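Side-chain contact in putative enoyl-CoA hydratase/isomerase (Mycobacterium abscessus, PDB 4MI2), which probably isomerises a ring-epoxide phenylacetyl-CoA in phenylacetate degradation, as a member of the enoyl-CoA hydratase/isomerase family: residues I21-P26 with K63-G68. Sequence-based numbering, arbitrary orientation.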
ATOM      1  N   ILE B  21       0.795  24.659 -16.485  1.00 20.51           N
ATOM      2  CA  ILE B  21       1.183  23.875 -17.654  1.00 20.50           C
ATOM      3  C   ILE B  21      -0.099  23.341 -18.292  1.00 20.52           C
ATOM      4  O   ILE B  21      -0.824  22.559 -17.672  1.00 20.31           O
ATOM      5  CB  ILE B  21       2.110  22.699 -17.271  1.00 20.71           C
ATOM      6  CG1 ILE B  21       3.358  23.214 -16.535  1.00 20.98           C
ATOM      7  CG2 ILE B  21       2.514  21.893 -18.512  1.00 20.59           C
ATOM      8  CD1 ILE B  21       4.298  22.118 -16.063  1.00 21.01           C
ATOM      9  N   VAL B  22      -0.400  23.781 -19.514  1.00 20.80           N
ATOM     10  CA  VAL B  22      -1.623  23.355 -20.190  1.00 20.86           C
ATOM     11  C   VAL B  22      -1.312  22.602 -21.478  1.00 21.25           C
ATOM     12  O   VAL B  22      -0.647  23.129 -22.378  1.00 21.49           O
ATOM     13  CB  VAL B  22      -2.559  24.544 -20.516  1.00 21.20           C
ATOM     14  CG1 VAL B  22      -3.916  24.040 -21.020  1.00 21.01           C
ATOM     15  CG2 VAL B  22      -2.730  25.441 -19.291  1.00 21.13           C
ATOM     16  N   LEU B  23      -1.813  21.369 -21.556  1.00 21.22           N
ATOM     17  CA  LEU B  23      -1.788  20.602 -22.798  1.00 21.41           C
ATOM     18  C   LEU B  23      -2.805  21.248 -23.734  1.00 21.76           C
ATOM     19  O   LEU B  23      -3.968  21.400 -23.369  1.00 21.83           O
ATOM     20  CB  LEU B  23      -2.148  19.130 -22.538  1.00 21.19           C
ATOM     21  CG  LEU B  23      -1.364  18.423 -21.428  1.00 20.84           C
ATOM     22  CD1 LEU B  23      -1.754  16.959 -21.346  1.00 20.72           C
ATOM     23  CD2 LEU B  23       0.136  18.562 -21.633  1.00 21.06           C
ATOM     24  N   ASP B  24      -2.357  21.650 -24.923  1.00 22.41           N
ATOM     25  CA  ASP B  24      -3.166  22.475 -25.816  1.00 22.96           C
ATOM     26  C   ASP B  24      -3.124  21.959 -27.255  1.00 23.42           C
ATOM     27  O   ASP B  24      -2.803  22.680 -28.193  1.00 24.08           O
ATOM     28  CB  ASP B  24      -2.684  23.926 -25.736  1.00 23.42           C
ATOM     29  CG  ASP B  24      -3.723  24.934 -26.212  1.00 23.89           C
ATOM     30  OD1 ASP B  24      -4.922  24.605 -26.355  1.00 24.39           O
ATOM     31  OD2 ASP B  24      -3.332  26.092 -26.416  1.00 24.51           O
ATOM     32  N   ARG B  25      -3.465  20.687 -27.404  1.00 23.38           N
ATOM     33  CA  ARG B  25      -3.659  20.071 -28.699  1.00 23.81           C
ATOM     34  C   ARG B  25      -5.049  19.416 -28.688  1.00 23.97           C
ATOM     35  O   ARG B  25      -5.177  18.213 -28.927  1.00 23.61           O
ATOM     36  CB  ARG B  25      -2.546  19.050 -28.945  1.00 23.69           C
ATOM     37  CG  ARG B  25      -2.366  18.671 -30.395  1.00 24.33           C
ATOM     38  CD  ARG B  25      -1.424  17.485 -30.566  1.00 24.35           C
ATOM     39  NE  ARG B  25      -1.447  17.000 -31.945  1.00 24.95           N
ATOM     40  CZ  ARG B  25      -1.151  15.763 -32.332  1.00 25.27           C
ATOM     41  NH1 ARG B  25      -0.794  14.831 -31.445  1.00 25.04           N
ATOM     42  NH2 ARG B  25      -1.212  15.449 -33.623  1.00 25.88           N
ATOM     43  N   PRO B  26      -6.100  20.214 -28.395  1.00 24.31           N
ATOM     44  CA  PRO B  26      -7.452  19.665 -28.217  1.00 24.93           C
ATOM     45  C   PRO B  26      -7.977  18.890 -29.423  1.00 26.14           C
ATOM     46  O   PRO B  26      -8.743  17.951 -29.250  1.00 26.45           O
ATOM     47  CB  PRO B  26      -8.316  20.908 -27.973  1.00 24.97           C
ATOM     48  CG  PRO B  26      -7.531  22.053 -28.526  1.00 25.02           C
ATOM     49  CD  PRO B  26      -6.097  21.684 -28.291  1.00 24.53           C
ATOM     50  N   LYS B  63     -12.056  18.349 -24.451  1.00 22.54           N
ATOM     51  CA  LYS B  63     -12.825  17.371 -23.680  1.00 22.56           C
ATOM     52  C   LYS B  63     -11.974  16.303 -22.983  1.00 21.85           C
ATOM     53  O   LYS B  63     -12.423  15.717 -22.006  1.00 22.03           O
ATOM     54  CB  LYS B  63     -13.869  16.678 -24.579  1.00 22.99           C
ATOM     55  N   ASN B  64     -10.762  16.050 -23.462  1.00 21.28           N
ATOM     56  CA  ASN B  64      -9.961  14.944 -22.933  1.00 20.65           C
ATOM     57  C   ASN B  64      -8.580  15.360 -22.455  1.00 19.89           C
ATOM     58  O   ASN B  64      -7.845  16.038 -23.174  1.00 20.02           O
ATOM     59  CB  ASN B  64      -9.851  13.851 -23.990  1.00 20.89           C
ATOM     60  CG  ASN B  64     -11.214  13.275 -24.370  1.00 21.49           C
ATOM     61  OD1 ASN B  64     -12.018  12.923 -23.502  1.00 21.76           O
ATOM     62  ND2 ASN B  64     -11.479  13.185 -25.662  1.00 21.87           N
ATOM     63  N   PHE B  65      -8.226  14.943 -21.240  1.00 19.12           N
ATOM     64  CA  PHE B  65      -6.941  15.314 -20.640  1.00 18.41           C
ATOM     65  C   PHE B  65      -5.782  14.911 -21.554  1.00 18.08           C
ATOM     66  O   PHE B  65      -4.997  15.756 -21.986  1.00 18.01           O
ATOM     67  CB  PHE B  65      -6.782  14.665 -19.252  1.00 18.04           C
ATOM     68  CG  PHE B  65      -5.452  14.940 -18.598  1.00 17.62           C
ATOM     69  CD1 PHE B  65      -5.210  16.150 -17.967  1.00 17.61           C
ATOM     70  CD2 PHE B  65      -4.441  13.994 -18.625  1.00 17.32           C
ATOM     71  CE1 PHE B  65      -3.984  16.409 -17.382  1.00 17.42           C
ATOM     72  CE2 PHE B  65      -3.220  14.242 -18.036  1.00 17.09           C
ATOM     73  CZ  PHE B  65      -2.986  15.454 -17.417  1.00 17.18           C
ATOM     74  N   CYS B  66      -5.679  13.613 -21.837  1.00 17.78           N
ATOM     75  CA  CYS B  66      -4.581  13.094 -22.651  1.00 17.46           C
ATOM     76  C   CYS B  66      -4.790  11.620 -22.990  1.00 17.49           C
ATOM     77  O   CYS B  66      -4.826  10.773 -22.099  1.00 17.03           O
ATOM     78  CB  CYS B  66      -3.250  13.261 -21.909  1.00 17.08           C
ATOM     79  SG  CYS B  66      -1.804  12.749 -22.861  1.00 16.77           S
ATOM     80  N   VAL B  67      -4.904  11.320 -24.281  1.00 17.87           N
ATOM     81  CA  VAL B  67      -5.083   9.944 -24.727  1.00 18.10           C
ATOM     82  C   VAL B  67      -3.770   9.188 -24.897  1.00 18.10           C
ATOM     83  O   VAL B  67      -3.784   8.045 -25.340  1.00 18.28           O
ATOM     84  CB  VAL B  67      -5.924   9.821 -26.027  1.00 18.45           C
ATOM     85  CG1 VAL B  67      -7.323  10.375 -25.805  1.00 18.71           C
ATOM     86  CG2 VAL B  67      -5.233  10.476 -27.229  1.00 18.60           C
ATOM     87  N   GLY B  68      -2.643   9.806 -24.538  1.00 18.27           N
ATOM     88  CA  GLY B  68      -1.343   9.136 -24.606  1.00 18.25           C
ATOM     89  C   GLY B  68      -0.633   9.358 -25.931  1.00 18.80           C
ATOM     90  O   GLY B  68      -0.878  10.353 -26.616  1.00 19.05           O
TER
HETATM   91  O   HOH W   1     -10.999  18.169 -27.269  1.00 31.42           O
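L23, the last residue of strand 18-23, reaches across to F65 and C66 in the loop that follows the neighbouring strand 55-60, and so joins the C-terminal end of one strand of the crotonase fold to the loop after the next. It is a compact example of how parallel strands of a beta-beta-alpha spiral stay in touch beyond their backbone bonding: L23 pairs with S59 and A61 through the main chain, while its side chain spans to the loop leading on to helix 71-80. In crotonase-family enzymes this loop usually supplies one backbone N-H of the oxyanion hole, and the same may hold here.

The apolar part rests on one methyl group. The bond from CA to CB of L23 points toward the loop, and the extended second torsion (chi2 -176°) sets CD1 over one face of the F65 ring, 4.4 Å from F65 CZ. The same CD1 is 4.0 Å from C66 CB and 3.5 Å from the carbonyl oxygen F65 O, a van der Waals approach to a polar atom. L23, F65 and C66 are all buried; M36 of helix 34-49 also packs on L23, and A60 touches both L23 and F65.

The polar links between the two segments do not involve the leucine side chain. No direct hydrogen bond joins them; instead a water donates to P26 O at 3.0 Å and accepts from K63 N at 3.0 Å, bridging backbone to backbone. N64 and R25 extend the polar framework through N30, whose side chain bonds to N64 O, to R25 N and weakly to F65 O, and R25 forms a salt bridge with D70.

Within the loop, the sulfur of C66, anti to the backbone N (chi1 -176°), is turned to G68 N: this N-H donates to C66 SG over 3.5 Å, at an N-H...S angle of 153°.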